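Local coordinates for protein SCO1, mitochondrial (Saccharomyces cerevisiae, PDB 2B7K) that is required for accumulation of cytochrome c oxidase subunits 1 and 2 in mitochondria and is thought to act in copper transport or copper insertion into the oxidase, at residues F24-M29 / L108-T113; I46-S51 / N119-Y124; D87-S92 / G112-V117. All blocks are in the same frame, centred on the assembly; numbering follows the deposited sequence.

Contact 1: residues F24-M29 / L108-T113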
ATOM      1  N   PHE A  24       2.304   5.357 -12.900  1.00 19.50           N
ATOM      2  CA  PHE A  24       3.533   4.699 -12.479  1.00 16.84           C
ATOM      3  C   PHE A  24       3.568   3.347 -13.168  1.00 16.35           C
ATOM      4  O   PHE A  24       2.529   2.832 -13.586  1.00 16.54           O
ATOM      5  CB  PHE A  24       3.623   4.568 -10.945  1.00 18.31           C
ATOM      6  CG  PHE A  24       2.586   3.672 -10.326  1.00 18.88           C
ATOM      7  CD1 PHE A  24       2.740   2.287 -10.336  1.00 18.29           C
ATOM      8  CD2 PHE A  24       1.480   4.217  -9.682  1.00 18.21           C
ATOM      9  CE1 PHE A  24       1.810   1.461  -9.708  1.00 19.10           C
ATOM     10  CE2 PHE A  24       0.541   3.398  -9.050  1.00 20.34           C
ATOM     11  CZ  PHE A  24       0.708   2.018  -9.062  1.00 19.79           C
ATOM     12  N   HIS A  25       4.764   2.785 -13.289  1.00 14.02           N
ATOM     13  CA  HIS A  25       4.957   1.510 -13.978  1.00 15.52           C
ATOM     14  C   HIS A  25       5.948   0.676 -13.177  1.00 14.66           C
ATOM     15  O   HIS A  25       7.127   1.009 -13.113  1.00 14.17           O
ATOM     16  CB  HIS A  25       5.526   1.786 -15.374  1.00 33.23           C
ATOM     17  CG  HIS A  25       5.496   0.606 -16.292  1.00 37.12           C
ATOM     18  ND1 HIS A  25       4.419   0.321 -17.103  1.00 39.52           N
ATOM     19  CD2 HIS A  25       6.411  -0.364 -16.528  1.00 39.79           C
ATOM     20  CE1 HIS A  25       4.673  -0.772 -17.801  1.00 40.65           C
ATOM     21  NE2 HIS A  25       5.875  -1.207 -17.470  1.00 39.47           N
ATOM     22  N   LEU A  26       5.472  -0.405 -12.563  1.00 16.14           N
ATOM     23  CA  LEU A  26       6.337  -1.267 -11.755  1.00 15.91           C
ATOM     24  C   LEU A  26       6.085  -2.721 -12.120  1.00 16.69           C
ATOM     25  O   LEU A  26       5.465  -3.012 -13.138  1.00 17.44           O
ATOM     26  CB  LEU A  26       6.031  -1.059 -10.261  1.00 16.14           C
ATOM     27  CG  LEU A  26       6.192   0.372  -9.727  1.00 15.97           C
ATOM     28  CD1 LEU A  26       5.480   0.522  -8.389  1.00 16.94           C
ATOM     29  CD2 LEU A  26       7.678   0.702  -9.593  1.00 15.94           C
ATOM     30  N   GLU A  27       6.589  -3.632 -11.293  1.00 14.03           N
ATOM     31  CA  GLU A  27       6.365  -5.060 -11.493  1.00 14.23           C
ATOM     32  C   GLU A  27       6.016  -5.622 -10.119  1.00 13.99           C
ATOM     33  O   GLU A  27       6.491  -5.107  -9.109  1.00 13.08           O
ATOM     34  CB  GLU A  27       7.633  -5.752 -12.010  1.00 18.03           C
ATOM     35  CG  GLU A  27       8.807  -5.704 -11.042  1.00 18.20           C
ATOM     36  CD  GLU A  27      10.000  -6.534 -11.501  1.00 21.90           C
ATOM     37  OE1 GLU A  27      11.090  -6.355 -10.925  1.00 21.12           O
ATOM     38  OE2 GLU A  27       9.849  -7.362 -12.423  1.00 22.87           O
ATOM     39  N   ASP A  28       5.178  -6.652 -10.049  1.00 16.21           N
ATOM     40  CA  ASP A  28       4.887  -7.206  -8.735  1.00 16.68           C
ATOM     41  C   ASP A  28       5.967  -8.233  -8.438  1.00 17.71           C
ATOM     42  O   ASP A  28       6.826  -8.489  -9.288  1.00 19.05           O
ATOM     43  CB  ASP A  28       3.471  -7.812  -8.649  1.00 18.01           C
ATOM     44  CG  ASP A  28       3.264  -9.003  -9.561  1.00 22.36           C
ATOM     45  OD1 ASP A  28       4.255  -9.616 -10.014  1.00 22.02           O
ATOM     46  OD2 ASP A  28       2.081  -9.335  -9.806  1.00 23.93           O
ATOM     47  N   MET A  29       5.942  -8.811  -7.244  1.00 12.41           N
ATOM     48  CA  MET A  29       6.973  -9.760  -6.847  1.00 14.21           C
ATOM     49  C   MET A  29       6.994 -11.064  -7.630  1.00 15.96           C
ATOM     50  O   MET A  29       7.870 -11.901  -7.415  1.00 15.49           O
ATOM     51  CB  MET A  29       6.870 -10.047  -5.352  1.00 16.04           C
ATOM     52  CG  MET A  29       5.525 -10.588  -4.922  1.00 17.85           C
ATOM     53  SD  MET A  29       5.368 -10.406  -3.150  1.00 21.02           S
ATOM     54  CE  MET A  29       4.144 -11.645  -2.775  1.00 22.30           C
ATOM     55  N   LEU A 108       0.773  -7.516  -1.709  1.00 11.99           N
ATOM     56  CA  LEU A 108       1.556  -7.746  -2.919  1.00 12.76           C
ATOM     57  C   LEU A 108       2.702  -6.761  -2.978  1.00 11.73           C
ATOM     58  O   LEU A 108       2.486  -5.545  -2.931  1.00 12.16           O
ATOM     59  CB  LEU A 108       0.677  -7.583  -4.156  1.00 14.78           C
ATOM     60  CG  LEU A 108       1.335  -7.830  -5.519  1.00 16.04           C
ATOM     61  CD1 LEU A 108       1.755  -9.290  -5.646  1.00 16.47           C
ATOM     62  CD2 LEU A 108       0.352  -7.455  -6.620  1.00 16.54           C
ATOM     63  N   GLY A 109       3.917  -7.283  -3.103  1.00 14.47           N
ATOM     64  CA  GLY A 109       5.083  -6.423  -3.178  1.00 14.61           C
ATOM     65  C   GLY A 109       5.324  -5.924  -4.591  1.00 14.02           C
ATOM     66  O   GLY A 109       5.206  -6.693  -5.554  1.00 14.14           O
ATOM     67  N   LEU A 110       5.638  -4.635  -4.719  1.00 11.85           N
ATOM     68  CA  LEU A 110       5.917  -4.037  -6.028  1.00 12.20           C
ATOM     69  C   LEU A 110       7.317  -3.450  -6.020  1.00 11.84           C
ATOM     70  O   LEU A 110       7.746  -2.863  -5.028  1.00 11.87           O
ATOM     71  CB  LEU A 110       4.936  -2.906  -6.352  1.00 11.72           C
ATOM     72  CG  LEU A 110       3.434  -3.185  -6.349  1.00 11.10           C
ATOM     73  CD1 LEU A 110       2.692  -1.950  -6.856  1.00 15.49           C
ATOM     74  CD2 LEU A 110       3.123  -4.392  -7.235  1.00 14.17           C
ATOM     75  N   THR A 111       8.020  -3.600  -7.133  1.00 10.48           N
ATOM     76  CA  THR A 111       9.363  -3.057  -7.243  1.00 12.04           C
ATOM     77  C   THR A 111       9.630  -2.744  -8.709  1.00 12.72           C
ATOM     78  O   THR A 111       8.734  -2.842  -9.542  1.00 13.98           O
ATOM     79  CB  THR A 111      10.424  -4.045  -6.713  1.00 15.19           C
ATOM     80  OG1 THR A 111      11.720  -3.426  -6.762  1.00 17.16           O
ATOM     81  CG2 THR A 111      10.439  -5.321  -7.540  1.00 17.52           C
ATOM     82  N   GLY A 112      10.860  -2.362  -9.020  1.00 15.75           N
ATOM     83  CA  GLY A 112      11.187  -2.043 -10.398  1.00 15.38           C
ATOM     84  C   GLY A 112      12.580  -1.467 -10.492  1.00 15.65           C
ATOM     85  O   GLY A 112      13.397  -1.667  -9.598  1.00 14.32           O
ATOM     86  N   THR A 113      12.854  -0.758 -11.577  1.00 16.37           N
ATOM     87  CA  THR A 113      14.163  -0.146 -11.756  1.00 16.43           C
ATOM     88  C   THR A 113      14.215   1.101 -10.883  1.00 17.28           C
ATOM     89  O   THR A 113      13.193   1.544 -10.367  1.00 16.51           O
ATOM     90  CB  THR A 113      14.377   0.271 -13.209  1.00 14.80           C
ATOM     91  OG1 THR A 113      13.343   1.180 -13.591  1.00 14.66           O
ATOM     92  CG2 THR A 113      14.351  -0.944 -14.129  1.00 16.03           C
TER
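Glu27 and Thr111 form an antiparallel hydrogen-bonded pair, and Asp28 and Leu110 the non-hydrogen-bonded pair beside it, where strand 25-28 joins strand 108-111 in the mixed sheet of this thioredoxin-like domain; the two strands run at 135° to each other, well short of exactly antiparallel, and only two residue pairs bridge them. Glu27 N donates to Thr111 O at 2.9 Å, and Thr111 N returns the bond to Glu27 O. Past this pair the bonding weakens: Met29 N makes only a weak, bent bond to Gly109 O (120° at the hydrogen), and Gly109 N makes a weak bond to Met29 SD, 3.4 Å away. On one face of the sheet the side chains of Glu27 and Thr111 lie side by side; Glu27 CG sits between its own backbone N and carbonyl carbon (chi1 63°), and the extended chain beyond it carries OE1 to 3.6 Å from Thr111 CG2. Thr111 OG1 turns instead to Asp91 O. Leu110 points to the other face, where its CD2 packs on Asp28 CA and CB, and Leu26 crosses it at about a right angle, Leu26 CD1 lying 4.0 Å from Leu110 CB. An alanine in place of Leu26 would probably leave a gap beside Leu110 CB and CD1 and deprive the Thr111 carbonyl of the methyl group CD2 that packs against it. Asp28 OD1 accepts from the backbone N of Tyr30 and of Asn32 in the turn that follows the strand. Its CB meets Leu108, whose CD2 stands 3.7 Å from Asp28 CB while CD1 of the same leucine reaches Met29 CG.

Contact 2: residues I46-S51 / N119-Y124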
ATOM      1  N   ILE A  46      -1.920   1.405  -0.108  1.00 14.13           N
ATOM      2  CA  ILE A  46      -0.501   1.371  -0.423  1.00 14.22           C
ATOM      3  C   ILE A  46       0.410   1.784   0.717  1.00 14.18           C
ATOM      4  O   ILE A  46       0.145   2.757   1.422  1.00 13.38           O
ATOM      5  CB  ILE A  46      -0.214   2.291  -1.622  1.00 14.67           C
ATOM      6  CG1 ILE A  46      -1.098   1.878  -2.802  1.00 15.92           C
ATOM      7  CG2 ILE A  46       1.263   2.232  -1.995  1.00 14.71           C
ATOM      8  CD1 ILE A  46      -1.066   2.859  -3.958  1.00 18.95           C
ATOM      9  N   TYR A  47       1.489   1.034   0.891  1.00 11.91           N
ATOM     10  CA  TYR A  47       2.461   1.348   1.930  1.00 12.67           C
ATOM     11  C   TYR A  47       3.844   1.329   1.304  1.00 13.28           C
ATOM     12  O   TYR A  47       4.210   0.364   0.637  1.00 12.76           O
ATOM     13  CB  TYR A  47       2.408   0.322   3.067  1.00 14.96           C
ATOM     14  CG  TYR A  47       3.453   0.576   4.138  1.00 17.04           C
ATOM     15  CD1 TYR A  47       3.383   1.706   4.953  1.00 17.46           C
ATOM     16  CD2 TYR A  47       4.538  -0.284   4.297  1.00 17.83           C
ATOM     17  CE1 TYR A  47       4.375   1.977   5.902  1.00 17.82           C
ATOM     18  CE2 TYR A  47       5.537  -0.025   5.238  1.00 19.64           C
ATOM     19  CZ  TYR A  47       5.450   1.108   6.035  1.00 18.72           C
ATOM     20  OH  TYR A  47       6.455   1.380   6.946  1.00 20.87           O
ATOM     21  N   PHE A  48       4.597   2.404   1.516  1.00 13.56           N
ATOM     22  CA  PHE A  48       5.957   2.521   1.000  1.00 13.60           C
ATOM     23  C   PHE A  48       6.931   2.189   2.135  1.00 16.37           C
ATOM     24  O   PHE A  48       6.789   2.696   3.244  1.00 16.87           O
ATOM     25  CB  PHE A  48       6.230   3.957   0.520  1.00 13.92           C
ATOM     26  CG  PHE A  48       5.596   4.297  -0.794  1.00 14.58           C
ATOM     27  CD1 PHE A  48       6.328   4.211  -1.978  1.00 16.39           C
ATOM     28  CD2 PHE A  48       4.271   4.712  -0.855  1.00 14.54           C
ATOM     29  CE1 PHE A  48       5.749   4.535  -3.208  1.00 16.70           C
ATOM     30  CE2 PHE A  48       3.678   5.039  -2.080  1.00 15.06           C
ATOM     31  CZ  PHE A  48       4.421   4.950  -3.260  1.00 16.90           C
ATOM     32  N   GLY A  49       7.903   1.326   1.861  1.00 14.28           N
ATOM     33  CA  GLY A  49       8.894   0.967   2.866  1.00 15.15           C
ATOM     34  C   GLY A  49       9.995   0.161   2.200  1.00 15.81           C
ATOM     35  O   GLY A  49      10.152   0.235   0.984  1.00 16.31           O
ATOM     36  N   PHE A  50      10.770  -0.590   2.975  1.00 17.01           N
ATOM     37  CA  PHE A  50      11.819  -1.431   2.395  1.00 18.63           C
ATOM     38  C   PHE A  50      12.112  -2.603   3.322  1.00 16.87           C
ATOM     39  O   PHE A  50      11.951  -2.493   4.535  1.00 17.95           O
ATOM     40  CB  PHE A  50      13.086  -0.617   2.057  1.00 15.84           C
ATOM     41  CG  PHE A  50      13.720   0.083   3.230  1.00 18.29           C
ATOM     42  CD1 PHE A  50      14.957  -0.336   3.714  1.00 18.49           C
ATOM     43  CD2 PHE A  50      13.110   1.183   3.818  1.00 17.65           C
ATOM     44  CE1 PHE A  50      15.579   0.338   4.772  1.00 19.15           C
ATOM     45  CE2 PHE A  50      13.719   1.862   4.873  1.00 21.34           C
ATOM     46  CZ  PHE A  50      14.956   1.440   5.350  1.00 20.13           C
ATOM     47  N   SER A  51      12.517  -3.733   2.743  1.00 15.36           N
ATOM     48  CA  SER A  51      12.760  -4.941   3.524  1.00 18.11           C
ATOM     49  C   SER A  51      13.802  -4.826   4.623  1.00 19.70           C
ATOM     50  O   SER A  51      13.706  -5.522   5.629  1.00 20.53           O
ATOM     51  CB  SER A  51      13.118  -6.120   2.607  1.00 20.29           C
ATOM     52  OG  SER A  51      14.407  -5.972   2.040  1.00 21.89           O
ATOM     53  N   ASN A 119      10.010   7.364  -9.628  1.00 17.60           N
ATOM     54  CA  ASN A 119       8.806   8.028 -10.112  1.00 17.48           C
ATOM     55  C   ASN A 119       7.611   7.737  -9.203  1.00 17.20           C
ATOM     56  O   ASN A 119       6.854   8.642  -8.850  1.00 17.25           O
ATOM     57  CB  ASN A 119       8.474   7.576 -11.533  1.00 20.37           C
ATOM     58  CG  ASN A 119       7.132   8.100 -12.003  1.00 21.69           C
ATOM     59  OD1 ASN A 119       6.938   9.308 -12.144  1.00 23.81           O
ATOM     60  ND2 ASN A 119       6.192   7.194 -12.232  1.00 21.01           N
ATOM     61  N   ALA A 120       7.437   6.475  -8.832  1.00 17.40           N
ATOM     62  CA  ALA A 120       6.317   6.111  -7.971  1.00 18.02           C
ATOM     63  C   ALA A 120       6.395   6.878  -6.652  1.00 18.77           C
ATOM     64  O   ALA A 120       5.395   7.409  -6.164  1.00 19.20           O
ATOM     65  CB  ALA A 120       6.319   4.604  -7.714  1.00 14.26           C
ATOM     66  N   CYS A 121       7.589   6.943  -6.078  1.00 19.36           N
ATOM     67  CA  CYS A 121       7.774   7.654  -4.824  1.00 20.91           C
ATOM     68  C   CYS A 121       7.464   9.140  -4.994  1.00 22.06           C
ATOM     69  O   CYS A 121       6.884   9.766  -4.106  1.00 22.03           O
ATOM     70  CB  CYS A 121       9.205   7.456  -4.312  1.00 23.03           C
ATOM     71  SG  CYS A 121       9.556   5.762  -3.765  1.00 24.54           S
ATOM     72  N   LYS A 122       7.840   9.701  -6.138  1.00 26.00           N
ATOM     73  CA  LYS A 122       7.586  11.113  -6.410  1.00 27.39           C
ATOM     74  C   LYS A 122       6.093  11.403  -6.512  1.00 25.96           C
ATOM     75  O   LYS A 122       5.610  12.406  -5.984  1.00 25.20           O
ATOM     76  CB  LYS A 122       8.276  11.537  -7.709  1.00 50.74           C
ATOM     77  CG  LYS A 122       7.949  12.958  -8.145  1.00 55.79           C
ATOM     78  CD  LYS A 122       8.655  13.321  -9.442  1.00 59.40           C
ATOM     79  CE  LYS A 122      10.166  13.348  -9.263  1.00 61.44           C
ATOM     80  NZ  LYS A 122      10.587  14.380  -8.273  1.00 64.36           N
ATOM     81  N   LYS A 123       5.366  10.522  -7.195  1.00 20.07           N
ATOM     82  CA  LYS A 123       3.930  10.683  -7.365  1.00 21.00           C
ATOM     83  C   LYS A 123       3.167  10.681  -6.044  1.00 18.87           C
ATOM     84  O   LYS A 123       2.132  11.329  -5.927  1.00 18.79           O
ATOM     85  CB  LYS A 123       3.380   9.584  -8.277  1.00 32.33           C
ATOM     86  CG  LYS A 123       3.174  10.019  -9.724  1.00 37.65           C
ATOM     87  CD  LYS A 123       4.422  10.654 -10.307  1.00 39.93           C
ATOM     88  CE  LYS A 123       4.154  11.218 -11.694  1.00 40.82           C
ATOM     89  NZ  LYS A 123       3.696  10.164 -12.637  1.00 44.58           N
ATOM     90  N   TYR A 124       3.681   9.960  -5.054  1.00 18.29           N
ATOM     91  CA  TYR A 124       3.024   9.896  -3.753  1.00 17.94           C
ATOM     92  C   TYR A 124       3.717  10.801  -2.741  1.00 20.43           C
ATOM     93  O   TYR A 124       3.402  10.783  -1.543  1.00 18.48           O
ATOM     94  CB  TYR A 124       2.979   8.449  -3.250  1.00 17.74           C
ATOM     95  CG  TYR A 124       1.944   7.614  -3.981  1.00 16.71           C
ATOM     96  CD1 TYR A 124       2.181   7.137  -5.273  1.00 18.23           C
ATOM     97  CD2 TYR A 124       0.696   7.367  -3.409  1.00 19.38           C
ATOM     98  CE1 TYR A 124       1.188   6.433  -5.980  1.00 17.72           C
ATOM     99  CE2 TYR A 124      -0.297   6.675  -4.105  1.00 19.66           C
ATOM    100  CZ  TYR A 124      -0.046   6.213  -5.384  1.00 19.42           C
ATOM    101  OH  TYR A 124      -1.044   5.561  -6.068  1.00 19.45           O
TER
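Helix 114-123 packs over one face of the central sheet of the thioredoxin-like domain, and here the end of that helix meets Phe48 and Ile46 of strand 44-49. Both of these residues send their side chains toward the helix, while Tyr47 between them points to the other face of the sheet and packs on helix 56-75. The Phe48 ring fits between Cys121 and Tyr124. Phe48 CD1 and CE1 lie alongside Cys121 SG, CD1 at 4.0 Å, a sulfur-aromatic contact that is oblique, SG standing 64° off the ring normal. CE2 and CZ, farther along the ring, press on Tyr124, where Phe48 CE2 comes to 3.6 Å from Tyr124 CG and touches CB as well. The two rings are inclined at 47° with centroids 5.4 Å apart, an arrangement neither stacked nor T-shaped. Phe48 CZ also approaches the carbonyl of Ala120, 3.9 Å from its O atom; that oxygen accepts from Tyr124 N and lies in the plane of the Tyr124 ring, at its edge. Tyr124 CG is anti to its carbonyl carbon (chi1 -75°), which starts the ring toward the sheet just as the chain leaves helical geometry. The hydroxyl end of this ring meets Ile46, whose CD1 lies 3.4 Å from Tyr124 OH and 3.8 Å from Tyr124 CZ. Ile84 of strand 80-85 adjoins both Ile46 and Phe48, and Met151 of strand 148-151 touches Ile46 and Tyr124. The Phe48 side chain is about 8 Å from those of Cys57 and His144, which probably bind copper, as in related proteins. Apolar side chains of a central strand packed under a flanking helix in this way are typical of the hydrophobic core of the thioredoxin fold.

Contact 3: residues D87-S92 / G112-V117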
ATOM      1  N   ASP A  87      13.642   0.936  -1.979  1.00 14.67           N
ATOM      2  CA  ASP A  87      15.040   0.506  -2.069  1.00 17.05           C
ATOM      3  C   ASP A  87      15.182  -0.518  -3.204  1.00 17.59           C
ATOM      4  O   ASP A  87      15.400  -1.705  -2.969  1.00 17.11           O
ATOM      5  CB  ASP A  87      15.497  -0.095  -0.735  1.00 22.30           C
ATOM      6  CG  ASP A  87      16.954  -0.553  -0.761  1.00 25.70           C
ATOM      7  OD1 ASP A  87      17.693  -0.140  -1.679  1.00 28.32           O
ATOM      8  OD2 ASP A  87      17.360  -1.318   0.140  1.00 25.84           O
ATOM      9  N   PRO A  88      15.059  -0.056  -4.453  1.00 24.12           N
ATOM     10  CA  PRO A  88      15.164  -0.901  -5.646  1.00 27.08           C
ATOM     11  C   PRO A  88      16.503  -1.616  -5.803  1.00 27.41           C
ATOM     12  O   PRO A  88      16.601  -2.598  -6.537  1.00 28.32           O
ATOM     13  CB  PRO A  88      14.890   0.081  -6.783  1.00 25.39           C
ATOM     14  CG  PRO A  88      15.419   1.367  -6.242  1.00 26.46           C
ATOM     15  CD  PRO A  88      14.883   1.356  -4.836  1.00 25.02           C
ATOM     16  N   ALA A  89      17.528  -1.130  -5.110  1.00 24.01           N
ATOM     17  CA  ALA A  89      18.855  -1.735  -5.195  1.00 22.79           C
ATOM     18  C   ALA A  89      18.901  -3.133  -4.593  1.00 21.34           C
ATOM     19  O   ALA A  89      19.546  -4.031  -5.142  1.00 21.50           O
ATOM     20  CB  ALA A  89      19.881  -0.840  -4.514  1.00 24.88           C
ATOM     21  N   ARG A  90      18.198  -3.322  -3.479  1.00 15.37           N
ATOM     22  CA  ARG A  90      18.187  -4.603  -2.784  1.00 16.56           C
ATOM     23  C   ARG A  90      16.866  -5.368  -2.823  1.00 17.18           C
ATOM     24  O   ARG A  90      16.863  -6.595  -2.775  1.00 17.31           O
ATOM     25  CB  ARG A  90      18.578  -4.398  -1.313  1.00 22.37           C
ATOM     26  CG  ARG A  90      20.012  -3.941  -1.104  1.00 25.00           C
ATOM     27  CD  ARG A  90      20.348  -3.775   0.381  1.00 26.61           C
ATOM     28  NE  ARG A  90      19.617  -2.664   0.989  1.00 29.83           N
ATOM     29  CZ  ARG A  90      19.729  -2.295   2.262  1.00 30.91           C
ATOM     30  NH1 ARG A  90      19.021  -1.272   2.722  1.00 30.88           N
ATOM     31  NH2 ARG A  90      20.546  -2.944   3.080  1.00 32.43           N
ATOM     32  N   ASP A  91      15.753  -4.650  -2.900  1.00 18.91           N
ATOM     33  CA  ASP A  91      14.440  -5.292  -2.892  1.00 19.10           C
ATOM     34  C   ASP A  91      13.945  -5.797  -4.238  1.00 19.12           C
ATOM     35  O   ASP A  91      13.041  -5.223  -4.850  1.00 18.93           O
ATOM     36  CB  ASP A  91      13.408  -4.350  -2.268  1.00 20.04           C
ATOM     37  CG  ASP A  91      13.560  -4.244  -0.757  1.00 21.85           C
ATOM     38  OD1 ASP A  91      14.504  -4.849  -0.204  1.00 23.01           O
ATOM     39  OD2 ASP A  91      12.735  -3.561  -0.124  1.00 19.28           O
ATOM     40  N   SER A  92      14.559  -6.889  -4.681  1.00 17.42           N
ATOM     41  CA  SER A  92      14.212  -7.536  -5.934  1.00 18.89           C
ATOM     42  C   SER A  92      12.932  -8.334  -5.690  1.00 18.12           C
ATOM     43  O   SER A  92      12.486  -8.480  -4.545  1.00 17.41           O
ATOM     44  CB  SER A  92      15.321  -8.503  -6.330  1.00 19.08           C
ATOM     45  OG  SER A  92      15.402  -9.538  -5.366  1.00 23.14           O
ATOM     46  N   GLY A 112      10.860  -2.362  -9.020  1.00 15.75           N
ATOM     47  CA  GLY A 112      11.187  -2.043 -10.398  1.00 15.38           C
ATOM     48  C   GLY A 112      12.580  -1.467 -10.492  1.00 15.65           C
ATOM     49  O   GLY A 112      13.397  -1.667  -9.598  1.00 14.32           O
ATOM     50  N   THR A 113      12.854  -0.758 -11.577  1.00 16.37           N
ATOM     51  CA  THR A 113      14.163  -0.146 -11.756  1.00 16.43           C
ATOM     52  C   THR A 113      14.215   1.101 -10.883  1.00 17.28           C
ATOM     53  O   THR A 113      13.193   1.544 -10.367  1.00 16.51           O
ATOM     54  CB  THR A 113      14.377   0.271 -13.209  1.00 14.80           C
ATOM     55  OG1 THR A 113      13.343   1.180 -13.591  1.00 14.66           O
ATOM     56  CG2 THR A 113      14.351  -0.944 -14.129  1.00 16.03           C
ATOM     57  N   PHE A 114      15.406   1.662 -10.711  1.00 17.35           N
ATOM     58  CA  PHE A 114      15.546   2.874  -9.910  1.00 18.54           C
ATOM     59  C   PHE A 114      14.613   3.954 -10.442  1.00 17.67           C
ATOM     60  O   PHE A 114      13.917   4.622  -9.678  1.00 18.55           O
ATOM     61  CB  PHE A 114      16.984   3.399  -9.968  1.00 19.33           C
ATOM     62  CG  PHE A 114      17.898   2.789  -8.953  1.00 22.83           C
ATOM     63  CD1 PHE A 114      18.731   3.600  -8.184  1.00 25.78           C
ATOM     64  CD2 PHE A 114      17.945   1.414  -8.768  1.00 23.80           C
ATOM     65  CE1 PHE A 114      19.595   3.044  -7.247  1.00 27.19           C
ATOM     66  CE2 PHE A 114      18.807   0.849  -7.834  1.00 26.28           C
ATOM     67  CZ  PHE A 114      19.633   1.666  -7.073  1.00 26.82           C
ATOM     68  N   ASP A 115      14.610   4.130 -11.758  1.00 16.19           N
ATOM     69  CA  ASP A 115      13.768   5.140 -12.388  1.00 18.12           C
ATOM     70  C   ASP A 115      12.277   4.935 -12.141  1.00 17.40           C
ATOM     71  O   ASP A 115      11.551   5.889 -11.846  1.00 16.89           O
ATOM     72  CB  ASP A 115      14.043   5.197 -13.893  1.00 31.66           C
ATOM     73  CG  ASP A 115      15.357   5.886 -14.219  1.00 36.41           C
ATOM     74  OD1 ASP A 115      15.720   5.953 -15.412  1.00 38.82           O
ATOM     75  OD2 ASP A 115      16.028   6.367 -13.278  1.00 39.66           O
ATOM     76  N   GLU A 116      11.814   3.698 -12.268  1.00 13.84           N
ATOM     77  CA  GLU A 116      10.404   3.404 -12.047  1.00 16.31           C
ATOM     78  C   GLU A 116      10.011   3.639 -10.587  1.00 14.01           C
ATOM     79  O   GLU A 116       8.956   4.213 -10.305  1.00 14.68           O
ATOM     80  CB  GLU A 116      10.090   1.952 -12.430  1.00 17.18           C
ATOM     81  CG  GLU A 116      10.328   1.629 -13.904  1.00 19.35           C
ATOM     82  CD  GLU A 116      10.107   0.157 -14.219  1.00 22.33           C
ATOM     83  OE1 GLU A 116      10.508  -0.690 -13.392  1.00 22.04           O
ATOM     84  OE2 GLU A 116       9.548  -0.154 -15.298  1.00 24.40           O
ATOM     85  N   VAL A 117      10.857   3.190  -9.667  1.00 14.96           N
ATOM     86  CA  VAL A 117      10.575   3.351  -8.244  1.00 16.11           C
ATOM     87  C   VAL A 117      10.629   4.823  -7.843  1.00 17.01           C
ATOM     88  O   VAL A 117       9.769   5.311  -7.102  1.00 17.45           O
ATOM     89  CB  VAL A 117      11.575   2.538  -7.385  1.00 20.02           C
ATOM     90  CG1 VAL A 117      11.370   2.840  -5.912  1.00 22.57           C
ATOM     91  CG2 VAL A 117      11.389   1.051  -7.644  1.00 21.61           C
TER
HETATM   92  O   HOH W   1      15.819  -2.488  -9.378  1.00 28.86           O
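A small apolar surface contact joins the loop that leads from strand 80-85 to helix 93-100 with the first turn of helix 114-123. Pro88 carries it. Pro88 CG lies over one face of the Phe114 ring, 3.9 Å from the centroid and 24° off the normal, a CH-pi contact set a little toward the rim, with CD2 the nearest ring atom. Phe114 CG is anti to its carbonyl carbon (chi1 -87°), which starts the ring toward the loop although the CB bond does not point there. Farther out, Phe114 CZ touches Ala89 CB at 3.6 Å, and CE2 comes equally near Ala89 N. Deeper in, Pro88 CB meets Val117 CG2 at 3.7 Å and the carbonyl oxygen of Gly112, while Pro88 CD reaches Val117 CG1. The polar link between the segments is one water, which donates to Pro88 O at 2.9 Å and to Gly112 O at 2.6 Å. Each side is also braced within itself. In the loop, Arg90 NE forms a salt bridge with Asp87 OD2, the oxygen lying nearly in the guanidinium plane and using its syn lone pair; Asp87 O accepts from both Arg90 N and Asp91 N. Asp91, the centre of an inverse gamma turn, is held through its carboxylate by Ser51 and Thr85. On the helix side Thr113 N donates to Glu116 OE1, and Glu116 N donates to Thr113 OG1 at 3.2 Å. This reciprocal pair is a capping box, the N-terminal helix motif, here next to the Pro88-Phe114 CH-pi contact.

Contacts 1 and 2 are buried and contact 3 lies at the surface, yet all three converge on the chain from strand 108-111 into helix 114-123. Contact 1 joins two strands by backbone hydrogen bonds, contact 2 packs helix on strand through apolar and aromatic side chains, and contact 3 sets a loop against the helix start with a proline, an aromatic ring and a water. Contacts 1 and 3 share Gly112 and Thr113, while contacts 2 and 3 use opposite ends of the helix. Asp91 of contact 3 reaches both of the other contacts; Leu26 and Phe24 of contact 1 pack on Ala120 of contact 2.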